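Local structure of lytic switch protein BZLF1 (Human herpesvirus 4, 2C9L) at residues R40-L45 with I58-D63. The protein binds specific DNA sites, including CpG-methylated ones, as a bZIP homodimer and switches Epstein-Barr virus from latent to lytic infection. The protein carries 2 engineered substitutions. Sequence-based numbering, arbitrary orientation.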
loop_
_atom_site.group_PDB
_atom_site.type_symbol
_atom_site.label_atom_id
_atom_site.label_comp_id
_atom_site.label_asym_id
_atom_site.label_seq_id
_atom_site.Cartn_x
_atom_site.Cartn_y
_atom_site.Cartn_z
ATOM N N ARG C 40 5.360 15.433 -1.906
ATOM C CA ARG C 40 6.197 16.174 -2.839
ATOM C C ARG C 40 5.357 16.953 -3.842
ATOM O O ARG C 40 5.641 18.112 -4.136
ATOM C CB ARG C 40 7.143 15.234 -3.587
ATOM C CG ARG C 40 8.199 14.583 -2.710
ATOM C CD ARG C 40 9.323 14.021 -3.564
ATOM N NE ARG C 40 9.936 15.070 -4.376
ATOM C CZ ARG C 40 10.972 14.889 -5.187
ATOM N NH1 ARG C 40 11.530 13.692 -5.306
ATOM N NH2 ARG C 40 11.452 15.910 -5.882
ATOM N N LEU C 41 4.317 16.319 -4.364
ATOM C CA LEU C 41 3.455 16.975 -5.332
ATOM C C LEU C 41 2.685 18.140 -4.701
ATOM O O LEU C 41 2.445 19.154 -5.356
ATOM C CB LEU C 41 2.488 15.959 -5.949
ATOM C CG LEU C 41 3.085 14.953 -6.940
ATOM C CD1 LEU C 41 2.314 13.638 -6.885
ATOM C CD2 LEU C 41 3.059 15.543 -8.348
ATOM N N ARG C 42 2.296 17.999 -3.437
ATOM C CA ARG C 42 1.565 19.066 -2.751
ATOM C C ARG C 42 2.473 20.282 -2.540
ATOM O O ARG C 42 2.013 21.423 -2.569
ATOM C CB ARG C 42 1.034 18.588 -1.391
ATOM C CG ARG C 42 -0.186 17.661 -1.465
ATOM C CD ARG C 42 -0.592 17.166 -0.076
ATOM N NE ARG C 42 -1.726 16.244 -0.104
ATOM C CZ ARG C 42 -2.987 16.608 -0.305
ATOM N NH1 ARG C 42 -3.291 17.885 -0.495
ATOM N NH2 ARG C 42 -3.947 15.698 -0.310
ATOM N N LEU C 43 3.761 20.030 -2.331
ATOM C CA LEU C 43 4.720 21.105 -2.116
ATOM C C LEU C 43 5.089 21.786 -3.431
ATOM O O LEU C 43 5.237 23.007 -3.485
ATOM C CB LEU C 43 5.982 20.566 -1.440
ATOM C CG LEU C 43 6.966 21.625 -0.939
ATOM C CD1 LEU C 43 6.278 22.523 0.081
ATOM C CD2 LEU C 43 8.175 20.949 -0.322
ATOM N N LEU C 44 5.240 20.995 -4.489
ATOM C CA LEU C 44 5.576 21.541 -5.801
ATOM C C LEU C 44 4.435 22.419 -6.300
ATOM O O LEU C 44 4.658 23.494 -6.847
ATOM C CB LEU C 44 5.821 20.418 -6.811
ATOM C CG LEU C 44 6.049 20.871 -8.256
ATOM C CD1 LEU C 44 7.203 21.856 -8.313
ATOM C CD2 LEU C 44 6.336 19.662 -9.134
ATOM N N LEU C 45 3.206 21.955 -6.104
ATOM C CA LEU C 45 2.037 22.703 -6.540
ATOM C C LEU C 45 1.954 24.018 -5.781
ATOM O O LEU C 45 1.514 25.035 -6.317
ATOM C CB LEU C 45 0.772 21.884 -6.298
ATOM C CG LEU C 45 -0.559 22.478 -6.759
ATOM C CD1 LEU C 45 -0.487 22.858 -8.238
ATOM C CD2 LEU C 45 -1.664 21.458 -6.517
ATOM N N ILE C 58 -7.787 19.273 -2.535
ATOM C CA ILE C 58 -7.610 17.833 -2.432
ATOM C C ILE C 58 -7.233 17.517 -0.994
ATOM O O ILE C 58 -6.052 17.440 -0.651
ATOM C CB ILE C 58 -6.496 17.335 -3.374
ATOM C CG1 ILE C 58 -6.808 17.755 -4.812
ATOM C CG2 ILE C 58 -6.380 15.815 -3.286
ATOM C CD1 ILE C 58 -5.753 17.329 -5.822
ATOM N N PRO C 59 -8.241 17.326 -0.129
ATOM C CA PRO C 59 -7.986 17.023 1.280
ATOM C C PRO C 59 -7.022 15.861 1.476
ATOM O O PRO C 59 -6.995 14.921 0.684
ATOM C CB PRO C 59 -9.384 16.732 1.829
ATOM C CG PRO C 59 -10.119 16.204 0.632
ATOM C CD PRO C 59 -9.666 17.145 -0.454
ATOM N N ARG C 60 -6.223 15.943 2.532
ATOM C CA ARG C 60 -5.258 14.903 2.849
ATOM C C ARG C 60 -5.967 13.687 3.437
ATOM O O ARG C 60 -7.048 13.802 4.008
ATOM C CB ARG C 60 -4.234 15.431 3.853
ATOM C CG ARG C 60 -3.285 16.471 3.293
ATOM C CD ARG C 60 -2.565 17.200 4.416
ATOM N NE ARG C 60 -1.425 17.972 3.931
ATOM C CZ ARG C 60 -0.278 17.433 3.531
ATOM N NH1 ARG C 60 -0.117 16.117 3.563
ATOM N NH2 ARG C 60 0.708 18.210 3.101
ATOM N N THR C 61 -5.352 12.522 3.282
ATOM C CA THR C 61 -5.907 11.280 3.807
ATOM C C THR C 61 -4.983 10.791 4.913
ATOM O O THR C 61 -3.775 11.022 4.865
ATOM C CB THR C 61 -5.993 10.194 2.703
ATOM O OG1 THR C 61 -7.047 10.523 1.792
ATOM C CG2 THR C 61 -6.261 8.821 3.304
ATOM N N PRO C 62 -5.537 10.128 5.937
ATOM C CA PRO C 62 -4.669 9.641 7.010
ATOM C C PRO C 62 -3.751 8.541 6.487
ATOM O O PRO C 62 -3.792 8.195 5.304
ATOM C CB PRO C 62 -5.664 9.132 8.050
ATOM C CG PRO C 62 -6.824 8.681 7.210
ATOM C CD PRO C 62 -6.949 9.811 6.218
ATOM N N ASP C 63 -2.917 8.000 7.368
ATOM C CA ASP C 63 -1.998 6.940 6.987
ATOM C C ASP C 63 -1.925 5.885 8.087
ATOM O O ASP C 63 -2.497 6.124 9.173
ATOM C CB ASP C 63 -0.603 7.517 6.732
ATOM C CG ASP C 63 -0.585 8.539 5.609
ATOM O OD1 ASP C 63 -1.238 9.595 5.747
ATOM O OD2 ASP C 63 0.087 8.286 4.586
ATOM O OXT ASP C 63 -1.292 4.834 7.852
#
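Arg42 reaches from the zipper helix of this bZIP domain to Ile58, Pro59 and Arg60 in the C-terminal tail, which has turned back past helix 54-57 to run beside helix 2-48. The Arg42 side chain is extended from CG to NE, and chi4 of -75° then swings the guanidinium out of the chain's plane. The group meets the tail end-on: Arg42 NH1 and Arg42 NH2 both donate to Ile58 O, each at 2.8 Å. Ile58 O lies in the guanidinium plane of Arg42; Arg42 NH1 sits nearly on the extension of the Ile58 C=O bond, whereas Arg42 NH2 stands above the carbonyl plane. A weak bond from Arg42 NH2 to Pro59 O, 3.3 Å long, adds a second carbonyl. Arg42 NH2 also forms a salt bridge with Glu37 of the second subunit, and Arg42 NE is bonded to Asn38, so several bonds fix the rotation of the group and tie tail, helix and dimer partner together. Arg60 crosses over Arg42 with the two guanidinium planes 28° apart. Arg60 forms a salt bridge through NE with Asp55, which probably eases the proximity of Arg42 NE to Arg60 NH1 at 4.0 Å. Between the arginines the contact is aliphatic on flat group both ways: Arg42 CD lies 3.6 Å from Arg60 CZ, and Arg60 CG sits over the centre of the Arg42 guanidinium, 3.6 Å from Arg42 CZ.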